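Local coordinates for protein erythromycin C-12 hydroxylase (Saccharopolyspora erythraea, PDB 2JJN) that hydroxylates erythromycin D at C-12 to give erythromycin C, as a heme-dependent cytochrome P450 monooxygenase of erythromycin biosynthesis, at residues A[54-59]-A[342-347]; A[61-66]-A[289-294]; A[74-79]-A[309-314]. The protein carries 2 engineered substitutions. All blocks are in the same frame, centred on the assembly; numbering follows the deposited sequence. Where two conformers were deposited one is given.

Helix 56-64, near the N terminus, supplies the first half of interaction 1 at its start and the first half of interaction 2 at its end; the loop beyond strand 69-70 then opens interaction 3. Much further on, strand 290-295 returns to the helix and closes interaction 2, strand 311-315 closes interaction 3, and the loop ahead of helix 356-374 closes interaction 1. Interactions 2 and 3 therefore cross along the chain, and both nest inside the long loop of interaction 1. Strands 290-295 and 311-315 are neighbours in one sheet, so the three contacts join that sheet, helix 56-64 and the cysteine side of the heme.

Interaction 1: residues A[54-59]-A[342-347]; sequences FRHADV and AQLSFG. Engineered in segment 342-347: Leu344 (natural residue Phe). With HEM (protoporphyrin IX containing Fe), chain B; SO4 (sulfate ion), chain G; SO4 (sulfate ion), chain E.
The His56 ring meets the CD2 methyl of Leu344 obliquely, its CD2 lying 3.9 Å from that methyl, while a modelled sulfate sits at the ring edge, in plane with it. The two side chains run antiparallel past one another. His56 has CG anti to the backbone N (chi1 -178°), which carries the ring from the start of helix 56-64 toward the 342-347 loop. Leu344, an engineered residue where the natural protein has Phe, also puts its CD2 methyl 4.1 Å from Val59 CG1. Helix 316-320 packs on Leu344 as well, through Val316 and Ala319. On the heme side of the loop the Phe346 ring presents its edge to a pyrrole, with CE2 3.5 Å from heme C3B. Phe346 and Gly347 begin the P450 signature that runs on to Cys353, the axial ligand of the iron, and a backbone hydrogen bond joins Phe346 to that cysteine. As modelled, the sulfate accepts from His56 NE2 at its O2 (2.6 Å) and from Leu344 N at its O1 (3.1 Å), but it crowds Ala342 O impossibly closely, so its exact placement is doubtful. Direct contact between the segments is thus purely van der Waals, and an anion at this spot, if real, would add a polar bridge and probably favour a protonated His56 imidazole.

Interaction 2: residues A[61-66]-A[289-294]; sequences TVLRDT and PQMQRT. With HEM (protoporphyrin IX containing Fe), chain B.
Arg293 NH2 is gripped from two directions: it donates to heme propionate O1A at 2.8 Å, nearly straight (176°), and to water 3 at 2.9 Å, which donates to Leu63 O. A second bond, from NH1 to O2A (2.9 Å), places the carboxylate at the edge of the guanidinium and in its plane. NH1 also donates to Gln292 O, approaching from above that carbonyl's plane, and NE reaches water 2, which is hydrogen-bonded to Val62 O. Each of the five guanidinium N-H groups therefore has an acceptor. One face is packed by the Leu63 CD2 methyl, 3.5 Å from NH2 and displaced from the group's centre, the leucine running roughly perpendicular to the arginine. A bend at chi2 (-68°) turns the arginine out of strand 290-295, with Val62 CG1 resting on its CG at 4.0 Å. Met291, in the conformer given, brings CE to 3.4 Å from Leu63 CD1, a doubtfully tight approach, with its CG near the propionate. Gln292, which binds substrate, points away from the helix. The paired bonds of this heme-binding arginine would fix the propionate's rotation and probably balance its charge, while the waters hold the guanidinium to the C-terminal carbonyls of helix 56-64.

Interaction 3: residues A[74-79]-A[309-314]; sequences TRVIEG and DVMVNT
Val76 and Met311 lie nearly perpendicular to each other, the valine's CG2 methyl 4.0 Å from Met311 CE in the one of two methionine conformers given. Val76 points toward residues 309-314, and its two methyls split the work: CG2 faces the methionine, while CG1, set anti to the carbonyl carbon (chi1 -61°), lies flush against the backbone leading into the strand, only 3.2 Å from Asp309 O and 3.9 Å from Val310 N. Met311 reaches the valine by an indirect path. Its CG is anti to the backbone N (chi1 172°), and bends at chi2 and chi3 then bring the terminal methyl round. Thr294 of the adjoining strand 290-295 touches both residues. These strands belong to the mixed beta sheet of the P450 fold, and residues 74-79 lie in the long loop between strand 69-70 and helix 94-105, further along which lie the substrate-binding residues His88 and Glu89. Residues 74-76 end a 3-10 segment, with Ile77 N hydrogen-bonded to Thr74 O. At the solvent-facing rim Arg75 also points toward residues 309-314, and its guanidinium has two waters at its edge, in plane. Water 5 accepts from Arg75 NH2 at 2.9 Å and donates to Asp309 OD1; water 4 similarly links Arg75 NE to the same oxygen, although its bond to NE is suspiciously short. The opposite charges stay 4.5 Å apart, from Arg75 NH2 to Asp309 OD1, so their attraction is probably screened by the bridging waters.

Interaction 1: residues A[54-59]-A[342-347]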
loop_
_atom_site.group_PDB
_atom_site.type_symbol
_atom_site.label_atom_id
_atom_site.label_comp_id
_atom_site.label_asym_id
_atom_site.label_seq_id
_atom_site.Cartn_x
_atom_site.Cartn_y
_atom_site.Cartn_z
ATOM N N PHE A 54 -11.483 3.654 15.300
ATOM C CA PHE A 54 -10.154 3.354 15.859
ATOM C C PHE A 54 -9.916 1.950 16.420
ATOM O O PHE A 54 -8.777 1.492 16.478
ATOM C CB PHE A 54 -9.794 4.372 16.962
ATOM C CG PHE A 54 -9.773 5.797 16.453
ATOM C CD1 PHE A 54 -10.743 6.707 16.853
ATOM C CD2 PHE A 54 -8.860 6.166 15.496
ATOM C CE1 PHE A 54 -10.720 8.021 16.384
ATOM C CE2 PHE A 54 -8.822 7.495 14.994
ATOM C CZ PHE A 54 -9.777 8.429 15.448
ATOM N N ARG A 55 -10.961 1.279 16.860
ATOM C CA ARG A 55 -10.743 -0.027 17.504
ATOM C C ARG A 55 -10.747 -1.167 16.501
ATOM O O ARG A 55 -11.496 -1.128 15.521
ATOM C CB ARG A 55 -11.851 -0.280 18.533
ATOM C CG ARG A 55 -11.704 0.593 19.766
ATOM C CD ARG A 55 -12.800 0.277 20.768
ATOM N NE ARG A 55 -12.717 1.168 21.911
ATOM C CZ ARG A 55 -13.754 1.390 22.711
ATOM N NH1 ARG A 55 -14.932 0.781 22.450
ATOM N NH2 ARG A 55 -13.618 2.210 23.766
ATOM N N HIS A 56 -9.956 -2.207 16.781
ATOM C CA HIS A 56 -9.795 -3.285 15.828
ATOM C C HIS A 56 -11.137 -3.920 15.426
ATOM O O HIS A 56 -11.440 -4.103 14.243
ATOM C CB HIS A 56 -8.897 -4.352 16.464
ATOM C CG HIS A 56 -8.604 -5.507 15.566
ATOM N ND1 HIS A 56 -9.390 -6.647 15.558
ATOM C CD2 HIS A 56 -7.579 -5.739 14.708
ATOM C CE1 HIS A 56 -8.880 -7.516 14.699
ATOM N NE2 HIS A 56 -7.792 -6.998 14.167
ATOM N N ALA A 57 -11.972 -4.274 16.412
ATOM C CA ALA A 57 -13.205 -4.934 16.052
ATOM C C ALA A 57 -14.095 -4.047 15.186
ATOM O O ALA A 57 -14.821 -4.541 14.337
ATOM C CB ALA A 57 -13.967 -5.338 17.318
ATOM N N ASP A 58 -14.094 -2.748 15.475
ATOM C CA ASP A 58 -14.963 -1.809 14.735
ATOM C C ASP A 58 -14.428 -1.558 13.323
ATOM O O ASP A 58 -15.227 -1.425 12.379
ATOM C CB ASP A 58 -15.059 -0.491 15.501
ATOM C CG ASP A 58 -15.767 -0.662 16.878
ATOM O OD1 ASP A 58 -16.593 -1.625 16.970
ATOM O OD2 ASP A 58 -15.410 0.095 17.812
ATOM N N VAL A 59 -13.103 -1.502 13.182
ATOM C CA VAL A 59 -12.513 -1.410 11.822
ATOM C C VAL A 59 -12.926 -2.634 11.006
ATOM O O VAL A 59 -13.348 -2.518 9.845
ATOM C CB VAL A 59 -10.999 -1.312 11.929
ATOM C CG1 VAL A 59 -10.315 -1.642 10.555
ATOM C CG2 VAL A 59 -10.585 0.079 12.474
ATOM N N ALA A 342 -4.947 -13.413 9.777
ATOM C CA ALA A 342 -5.084 -12.591 8.556
ATOM C C ALA A 342 -4.506 -11.202 8.777
ATOM O O ALA A 342 -4.616 -10.587 9.848
ATOM C CB ALA A 342 -6.542 -12.510 7.985
ATOM N N GLN A 343 -3.970 -10.681 7.708
ATOM C CA GLN A 343 -3.158 -9.483 7.775
ATOM C C GLN A 343 -3.987 -8.243 7.444
ATOM O O GLN A 343 -4.221 -7.919 6.259
ATOM C CB GLN A 343 -2.039 -9.668 6.753
ATOM C CG GLN A 343 -1.088 -8.475 6.645
ATOM C CD GLN A 343 -0.536 -8.038 7.951
ATOM O OE1 GLN A 343 -1.075 -7.115 8.586
ATOM N NE2 GLN A 343 0.543 -8.692 8.396
ATOM N N LEU A 344 -4.413 -7.521 8.506
ATOM C CA LEU A 344 -5.334 -6.387 8.308
ATOM C C LEU A 344 -4.704 -5.265 7.505
ATOM O O LEU A 344 -5.402 -4.386 6.954
ATOM C CB LEU A 344 -5.792 -5.875 9.706
ATOM C CG LEU A 344 -6.821 -4.750 9.653
ATOM C CD1 LEU A 344 -8.120 -5.138 8.988
ATOM C CD2 LEU A 344 -7.218 -4.277 11.077
ATOM N N SER A 345 -3.367 -5.264 7.462
ATOM C CA SER A 345 -2.719 -4.217 6.654
ATOM C C SER A 345 -2.952 -4.398 5.159
ATOM O O SER A 345 -2.683 -3.485 4.369
ATOM C CB SER A 345 -1.241 -4.150 6.977
ATOM O OG SER A 345 -1.085 -3.872 8.342
ATOM N N PHE A 346 -3.498 -5.552 4.790
ATOM C CA PHE A 346 -3.960 -5.776 3.400
ATOM C C PHE A 346 -5.479 -5.654 3.261
ATOM O O PHE A 346 -6.006 -5.898 2.178
ATOM C CB PHE A 346 -3.563 -7.179 2.913
ATOM C CG PHE A 346 -2.106 -7.338 2.582
ATOM C CD1 PHE A 346 -1.350 -8.345 3.167
ATOM C CD2 PHE A 346 -1.465 -6.452 1.698
ATOM C CE1 PHE A 346 0.033 -8.493 2.871
ATOM C CE2 PHE A 346 -0.087 -6.605 1.394
ATOM C CZ PHE A 346 0.649 -7.619 1.995
ATOM N N GLY A 347 -6.146 -5.202 4.311
ATOM C CA GLY A 347 -7.602 -4.995 4.263
ATOM C C GLY A 347 -8.334 -6.119 4.941
ATOM O O GLY A 347 -7.751 -6.865 5.737
HETATM C CHA HEM B . -6.327 -3.496 -2.148
HETATM C CHB HEM B . -2.684 -2.671 0.993
HETATM C CHC HEM B . 0.495 -4.141 -2.356
HETATM C CHD HEM B . -3.031 -4.181 -5.708
HETATM C C1A HEM B . -5.589 -3.223 -1.014
HETATM C C2A HEM B . -6.167 -2.819 0.273
HETATM C C3A HEM B . -5.170 -2.578 1.129
HETATM C C4A HEM B . -3.922 -2.809 0.429
HETATM C CMA HEM B . -5.288 -2.099 2.593
HETATM C CAA HEM B . -7.672 -2.725 0.588
HETATM C CBA HEM B . -8.260 -1.404 0.129
HETATM C CGA HEM B . -9.676 -1.181 0.664
HETATM O O1A HEM B . -10.216 -2.068 1.384
HETATM O O2A HEM B . -10.257 -0.110 0.303
HETATM C C1B HEM B . -1.496 -3.015 0.347
HETATM C C2B HEM B . -0.195 -3.030 0.965
HETATM C C3B HEM B . 0.695 -3.449 0.035
HETATM C C4B HEM B . -0.071 -3.692 -1.182
HETATM C CMB HEM B . -0.025 -2.624 2.444
HETATM C CAB HEM B . 2.224 -3.628 0.100
HETATM C CBB HEM B . 2.781 -4.015 1.202
HETATM C C1C HEM B . -0.182 -4.275 -3.549
HETATM C C2C HEM B . 0.423 -4.674 -4.810
HETATM C C3C HEM B . -0.554 -4.684 -5.742
HETATM C C4C HEM B . -1.810 -4.306 -5.089
HETATM C CMC HEM B . 1.931 -5.011 -4.950
HETATM C CAC HEM B . -0.468 -4.987 -7.250
HETATM C CBC HEM B . 0.302 -5.951 -7.754
HETATM C C1D HEM B . -4.195 -3.975 -5.032
HETATM C C2D HEM B . -5.464 -3.913 -5.683
HETATM C C3D HEM B . -6.475 -3.725 -4.598
HETATM C C4D HEM B . -5.730 -3.675 -3.375
HETATM C CMD HEM B . -5.749 -4.019 -7.211
HETATM C CAD HEM B . -8.000 -3.578 -4.742
HETATM C CBD HEM B . -8.709 -4.938 -4.597
HETATM C CGD HEM B . -10.194 -4.749 -4.623
HETATM O O1D HEM B . -10.687 -3.615 -4.496
HETATM O O2D HEM B . -10.894 -5.772 -4.778
HETATM N NA HEM B . -4.190 -3.233 -0.879
HETATM N NB HEM B . -1.406 -3.381 -0.993
HETATM N NC HEM B . -1.524 -4.043 -3.785
HETATM N ND HEM B . -4.384 -3.831 -3.643
HETATM FE FE HEM B . -2.890 -3.770 -2.268
HETATM S S SO4 G . -5.176 -9.084 12.247
HETATM O O1 SO4 G . -4.154 -8.302 11.491
HETATM O O2 SO4 G . -6.444 -8.363 12.339
HETATM O O3 SO4 G . -4.789 -9.447 13.613
HETATM O O4 SO4 G . -5.550 -10.304 11.545
HETATM S S SO4 E . -17.236 2.171 25.238
HETATM O O1 SO4 E . -15.828 2.509 25.463
HETATM O O2 SO4 E . -18.031 3.395 25.283
HETATM O O3 SO4 E . -17.691 1.234 26.264
HETATM O O4 SO4 E . -17.441 1.601 23.904
HETATM O O HOH W 1 -2.683 -1.602 -2.682
#

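Interaction 2: residues A[61-66]-A[289-294]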
loop_
_atom_site.group_PDB
_atom_site.type_symbol
_atom_site.label_atom_id
_atom_site.label_comp_id
_atom_site.label_asym_id
_atom_site.label_seq_id
_atom_site.Cartn_x
_atom_site.Cartn_y
_atom_site.Cartn_z
ATOM N N THR A 61 -15.654 -4.455 11.420
ATOM C CA THR A 61 -17.104 -4.310 11.151
ATOM C C THR A 61 -17.351 -3.465 9.926
ATOM O O THR A 61 -18.156 -3.842 9.070
ATOM C CB THR A 61 -17.796 -3.737 12.375
ATOM O OG1 THR A 61 -17.750 -4.754 13.396
ATOM C CG2 THR A 61 -19.229 -3.313 12.103
ATOM N N VAL A 62 -16.658 -2.325 9.869
ATOM C CA VAL A 62 -16.859 -1.355 8.805
ATOM C C VAL A 62 -16.416 -1.965 7.483
ATOM O O VAL A 62 -17.157 -1.881 6.510
ATOM C CB VAL A 62 -16.098 -0.057 9.079
ATOM C CG1 VAL A 62 -16.066 0.858 7.821
ATOM C CG2 VAL A 62 -16.765 0.661 10.264
ATOM N N LEU A 63 -15.216 -2.531 7.468
ATOM C CA LEU A 63 -14.712 -3.121 6.217
ATOM C C LEU A 63 -15.511 -4.302 5.738
ATOM O O LEU A 63 -15.640 -4.522 4.503
ATOM C CB LEU A 63 -13.223 -3.489 6.326
ATOM C CG LEU A 63 -12.296 -2.313 6.636
ATOM C CD1 LEU A 63 -10.823 -2.717 6.908
ATOM C CD2 LEU A 63 -12.400 -1.255 5.514
ATOM N N ARG A 64 -16.111 -5.073 6.636
ATOM C CA ARG A 64 -16.890 -6.222 6.175
ATOM C C ARG A 64 -18.185 -5.849 5.490
ATOM O O ARG A 64 -18.619 -6.528 4.540
ATOM C CB ARG A 64 -17.216 -7.119 7.371
ATOM C CG ARG A 64 -17.685 -8.451 6.948
ATOM C CD ARG A 64 -18.786 -8.937 7.815
ATOM N NE ARG A 64 -19.983 -8.092 7.806
ATOM C CZ ARG A 64 -20.901 -8.056 6.837
ATOM N NH1 ARG A 64 -20.796 -8.814 5.742
ATOM N NH2 ARG A 64 -21.942 -7.248 6.970
ATOM N N ASP A 65 -18.851 -4.807 5.990
ATOM C CA ASP A 65 -20.193 -4.537 5.571
ATOM C C ASP A 65 -20.191 -3.590 4.384
ATOM O O ASP A 65 -20.268 -2.386 4.551
ATOM C CB ASP A 65 -20.956 -3.975 6.762
ATOM C CG ASP A 65 -22.423 -3.722 6.468
ATOM O OD1 ASP A 65 -22.908 -3.883 5.294
ATOM O OD2 ASP A 65 -23.064 -3.252 7.447
ATOM N N THR A 66 -20.151 -4.147 3.178
ATOM C CA THR A 66 -20.073 -3.361 1.955
ATOM C C THR A 66 -21.398 -2.652 1.629
ATOM O O THR A 66 -21.410 -1.584 0.962
ATOM C CB THR A 66 -19.634 -4.214 0.737
ATOM O OG1 THR A 66 -20.580 -5.258 0.539
ATOM C CG2 THR A 66 -18.199 -4.754 0.931
ATOM N N PRO A 289 -2.179 3.425 6.555
ATOM C CA PRO A 289 -2.731 3.354 7.923
ATOM C C PRO A 289 -4.236 3.514 8.011
ATOM O O PRO A 289 -4.842 3.205 9.073
ATOM C CB PRO A 289 -1.994 4.519 8.636
ATOM C CG PRO A 289 -1.637 5.447 7.553
ATOM C CD PRO A 289 -1.304 4.611 6.365
ATOM N N GLN A 290 -4.848 3.952 6.929
ATOM C CA GLN A 290 -6.295 4.212 6.913
ATOM C C GLN A 290 -6.894 3.879 5.567
ATOM O O GLN A 290 -6.209 3.944 4.530
ATOM C CB GLN A 290 -6.546 5.694 7.256
ATOM C CG GLN A 290 -5.838 6.670 6.321
ATOM C CD GLN A 290 -5.937 8.138 6.706
ATOM O OE1 GLN A 290 -6.218 8.495 7.855
ATOM N NE2 GLN A 290 -5.742 9.008 5.719
ATOM N N MET A 291 -8.179 3.499 5.582
ATOM C CA MET A 291 -8.966 3.293 4.360
ATOM C C MET A 291 -10.250 4.071 4.476
ATOM O O MET A 291 -10.657 4.342 5.565
ATOM C CB MET A 291 -9.304 1.804 4.100
ATOM C CG MET A 291 -8.132 1.053 3.545
ATOM S SD MET A 291 -7.632 0.187 4.978
ATOM C CE MET A 291 -8.655 -1.267 4.803
ATOM N N GLN A 292 -10.857 4.422 3.347
ATOM C CA GLN A 292 -12.068 5.237 3.353
ATOM C C GLN A 292 -13.249 4.480 2.837
ATOM O O GLN A 292 -13.129 3.648 1.914
ATOM C CB GLN A 292 -11.895 6.505 2.472
ATOM C CG GLN A 292 -10.991 7.536 3.214
ATOM C CD GLN A 292 -9.506 7.237 3.060
ATOM O OE1 GLN A 292 -8.724 7.226 4.031
ATOM N NE2 GLN A 292 -9.105 7.003 1.827
ATOM N N ARG A 293 -14.383 4.745 3.480
ATOM C CA ARG A 293 -15.720 4.226 3.055
ATOM C C ARG A 293 -16.728 5.370 3.069
ATOM O O ARG A 293 -16.452 6.434 3.622
ATOM C CB ARG A 293 -16.197 3.069 3.960
ATOM C CG ARG A 293 -15.240 1.889 3.994
ATOM C CD ARG A 293 -15.250 1.208 2.598
ATOM N NE ARG A 293 -14.587 -0.107 2.601
ATOM C CZ ARG A 293 -13.334 -0.318 2.196
ATOM N NH1 ARG A 293 -12.527 0.690 1.849
ATOM N NH2 ARG A 293 -12.884 -1.566 2.108
ATOM N N THR A 294 -17.894 5.143 2.464
ATOM C CA THR A 294 -18.973 6.141 2.576
ATOM C C THR A 294 -20.235 5.427 3.044
ATOM O O THR A 294 -20.571 4.379 2.527
ATOM C CB THR A 294 -19.207 6.843 1.242
ATOM O OG1 THR A 294 -19.463 5.872 0.225
ATOM C CG2 THR A 294 -18.008 7.692 0.882
HETATM C CHA HEM B . -6.327 -3.496 -2.148
HETATM C CHB HEM B . -2.684 -2.671 0.993
HETATM C CHC HEM B . 0.495 -4.141 -2.356
HETATM C CHD HEM B . -3.031 -4.181 -5.708
HETATM C C1A HEM B . -5.589 -3.223 -1.014
HETATM C C2A HEM B . -6.167 -2.819 0.273
HETATM C C3A HEM B . -5.170 -2.578 1.129
HETATM C C4A HEM B . -3.922 -2.809 0.429
HETATM C CMA HEM B . -5.288 -2.099 2.593
HETATM C CAA HEM B . -7.672 -2.725 0.588
HETATM C CBA HEM B . -8.260 -1.404 0.129
HETATM C CGA HEM B . -9.676 -1.181 0.664
HETATM O O1A HEM B . -10.216 -2.068 1.384
HETATM O O2A HEM B . -10.257 -0.110 0.303
HETATM C C1B HEM B . -1.496 -3.015 0.347
HETATM C C2B HEM B . -0.195 -3.030 0.965
HETATM C C3B HEM B . 0.695 -3.449 0.035
HETATM C C4B HEM B . -0.071 -3.692 -1.182
HETATM C CMB HEM B . -0.025 -2.624 2.444
HETATM C CAB HEM B . 2.224 -3.628 0.100
HETATM C CBB HEM B . 2.781 -4.015 1.202
HETATM C C1C HEM B . -0.182 -4.275 -3.549
HETATM C C2C HEM B . 0.423 -4.674 -4.810
HETATM C C3C HEM B . -0.554 -4.684 -5.742
HETATM C C4C HEM B . -1.810 -4.306 -5.089
HETATM C CMC HEM B . 1.931 -5.011 -4.950
HETATM C CAC HEM B . -0.468 -4.987 -7.250
HETATM C CBC HEM B . 0.302 -5.951 -7.754
HETATM C C1D HEM B . -4.195 -3.975 -5.032
HETATM C C2D HEM B . -5.464 -3.913 -5.683
HETATM C C3D HEM B . -6.475 -3.725 -4.598
HETATM C C4D HEM B . -5.730 -3.675 -3.375
HETATM C CMD HEM B . -5.749 -4.019 -7.211
HETATM C CAD HEM B . -8.000 -3.578 -4.742
HETATM C CBD HEM B . -8.709 -4.938 -4.597
HETATM C CGD HEM B . -10.194 -4.749 -4.623
HETATM O O1D HEM B . -10.687 -3.615 -4.496
HETATM O O2D HEM B . -10.894 -5.772 -4.778
HETATM N NA HEM B . -4.190 -3.233 -0.879
HETATM N NB HEM B . -1.406 -3.381 -0.993
HETATM N NC HEM B . -1.524 -4.043 -3.785
HETATM N ND HEM B . -4.384 -3.831 -3.643
HETATM FE FE HEM B . -2.890 -3.770 -2.268
HETATM O O HOH W 2 -16.829 -1.594 3.826
HETATM O O HOH W 3 -15.236 -3.306 2.035
HETATM O O HOH W 1 -2.683 -1.602 -2.682
#

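Interaction 3: residues A[74-79]-A[309-314]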
loop_
_atom_site.group_PDB
_atom_site.type_symbol
_atom_site.label_atom_id
_atom_site.label_comp_id
_atom_site.label_asym_id
_atom_site.label_seq_id
_atom_site.Cartn_x
_atom_site.Cartn_y
_atom_site.Cartn_z
ATOM N N THR A 74 -17.182 8.688 -4.403
ATOM C CA THR A 74 -17.789 9.737 -5.230
ATOM C C THR A 74 -19.199 10.054 -4.724
ATOM O O THR A 74 -19.735 11.144 -4.977
ATOM C CB THR A 74 -17.806 9.409 -6.791
ATOM O OG1 THR A 74 -18.777 8.400 -7.120
ATOM C CG2 THR A 74 -16.435 8.967 -7.298
ATOM N N ARG A 75 -19.767 9.104 -3.976
ATOM C CA ARG A 75 -21.083 9.285 -3.372
ATOM C C ARG A 75 -21.168 10.589 -2.554
ATOM O O ARG A 75 -22.242 11.236 -2.494
ATOM C CB ARG A 75 -21.413 8.073 -2.488
ATOM C CG ARG A 75 -21.587 6.741 -3.270
ATOM C CD ARG A 75 -22.047 5.551 -2.380
ATOM N NE ARG A 75 -23.405 5.762 -1.853
ATOM C CZ ARG A 75 -24.474 5.020 -2.160
ATOM N NH1 ARG A 75 -24.394 3.991 -3.005
ATOM N NH2 ARG A 75 -25.650 5.307 -1.608
ATOM N N VAL A 76 -20.046 10.981 -1.943
ATOM C CA VAL A 76 -20.004 12.156 -1.058
ATOM C C VAL A 76 -19.164 13.326 -1.639
ATOM O O VAL A 76 -18.850 14.301 -0.937
ATOM C CB VAL A 76 -19.487 11.755 0.378
ATOM C CG1 VAL A 76 -20.438 10.745 1.003
ATOM C CG2 VAL A 76 -18.102 11.156 0.291
ATOM N N ILE A 77 -18.759 13.201 -2.903
ATOM C CA ILE A 77 -17.958 14.243 -3.552
ATOM C C ILE A 77 -18.801 14.870 -4.632
ATOM O O ILE A 77 -19.175 14.210 -5.617
ATOM C CB ILE A 77 -16.628 13.722 -4.161
ATOM C CG1 ILE A 77 -15.724 13.115 -3.074
ATOM C CG2 ILE A 77 -15.884 14.868 -4.846
ATOM C CD1 ILE A 77 -14.637 12.177 -3.623
ATOM N N GLU A 78 -19.107 16.152 -4.416
ATOM C CA GLU A 78 -19.975 16.890 -5.311
ATOM C C GLU A 78 -19.443 16.866 -6.744
ATOM O O GLU A 78 -18.305 17.254 -7.000
ATOM C CB GLU A 78 -20.125 18.329 -4.814
ATOM C CG GLU A 78 -21.268 19.099 -5.465
ATOM C CD GLU A 78 -21.388 20.521 -4.936
ATOM O OE1 GLU A 78 -22.520 21.044 -4.903
ATOM O OE2 GLU A 78 -20.349 21.114 -4.558
ATOM N N GLY A 79 -20.280 16.407 -7.664
ATOM C CA GLY A 79 -19.940 16.393 -9.083
ATOM C C GLY A 79 -19.131 15.186 -9.558
ATOM O O GLY A 79 -18.970 14.987 -10.772
ATOM N N ASP A 309 -24.534 8.974 3.996
ATOM C CA ASP A 309 -23.843 9.851 3.055
ATOM C C ASP A 309 -22.700 10.652 3.659
ATOM O O ASP A 309 -22.485 11.813 3.285
ATOM C CB ASP A 309 -24.863 10.794 2.351
ATOM C CG ASP A 309 -25.953 10.015 1.623
ATOM O OD1 ASP A 309 -25.632 9.014 0.954
ATOM O OD2 ASP A 309 -27.137 10.378 1.785
ATOM N N VAL A 310 -21.930 10.009 4.542
ATOM C CA VAL A 310 -20.721 10.628 5.049
ATOM C C VAL A 310 -19.542 9.659 4.900
ATOM O O VAL A 310 -19.735 8.444 4.755
ATOM C CB VAL A 310 -20.865 11.090 6.533
ATOM C CG1 VAL A 310 -22.009 12.103 6.708
ATOM C CG2 VAL A 310 -21.085 9.877 7.443
ATOM N N MET A 311 -18.337 10.238 4.876
ATOM C CA MET A 311 -17.124 9.436 4.734
ATOM C C MET A 311 -16.691 8.912 6.113
ATOM O O MET A 311 -16.827 9.615 7.107
ATOM C CB MET A 311 -16.035 10.268 4.103
ATOM C CG MET A 311 -14.696 9.577 4.088
ATOM S SD MET A 311 -13.721 10.060 2.635
ATOM C CE MET A 311 -14.696 9.281 1.358
ATOM N N VAL A 312 -16.202 7.678 6.131
ATOM C CA VAL A 312 -15.724 7.002 7.351
ATOM C C VAL A 312 -14.319 6.518 7.052
ATOM O O VAL A 312 -14.106 5.851 6.028
ATOM C CB VAL A 312 -16.616 5.778 7.660
ATOM C CG1 VAL A 312 -16.093 5.079 8.919
ATOM C CG2 VAL A 312 -18.096 6.233 7.835
ATOM N N ASN A 313 -13.371 6.842 7.930
ATOM C CA ASN A 313 -11.937 6.469 7.785
ATOM C C ASN A 313 -11.717 5.342 8.788
ATOM O O ASN A 313 -11.944 5.542 9.990
ATOM C CB ASN A 313 -11.139 7.725 8.243
ATOM C CG ASN A 313 -10.835 8.673 7.132
ATOM O OD1 ASN A 313 -11.167 9.846 7.223
ATOM N ND2 ASN A 313 -10.172 8.195 6.090
ATOM N N THR A 314 -11.297 4.179 8.318
ATOM C CA THR A 314 -10.974 3.054 9.228
ATOM C C THR A 314 -9.482 3.012 9.459
ATOM O O THR A 314 -8.741 2.841 8.503
ATOM C CB THR A 314 -11.370 1.680 8.668
ATOM O OG1 THR A 314 -10.790 1.460 7.380
ATOM C CG2 THR A 314 -12.903 1.514 8.545
HETATM O O HOH W 4 -23.628 7.273 0.170
HETATM O O HOH W 5 -27.065 6.891 0.371
#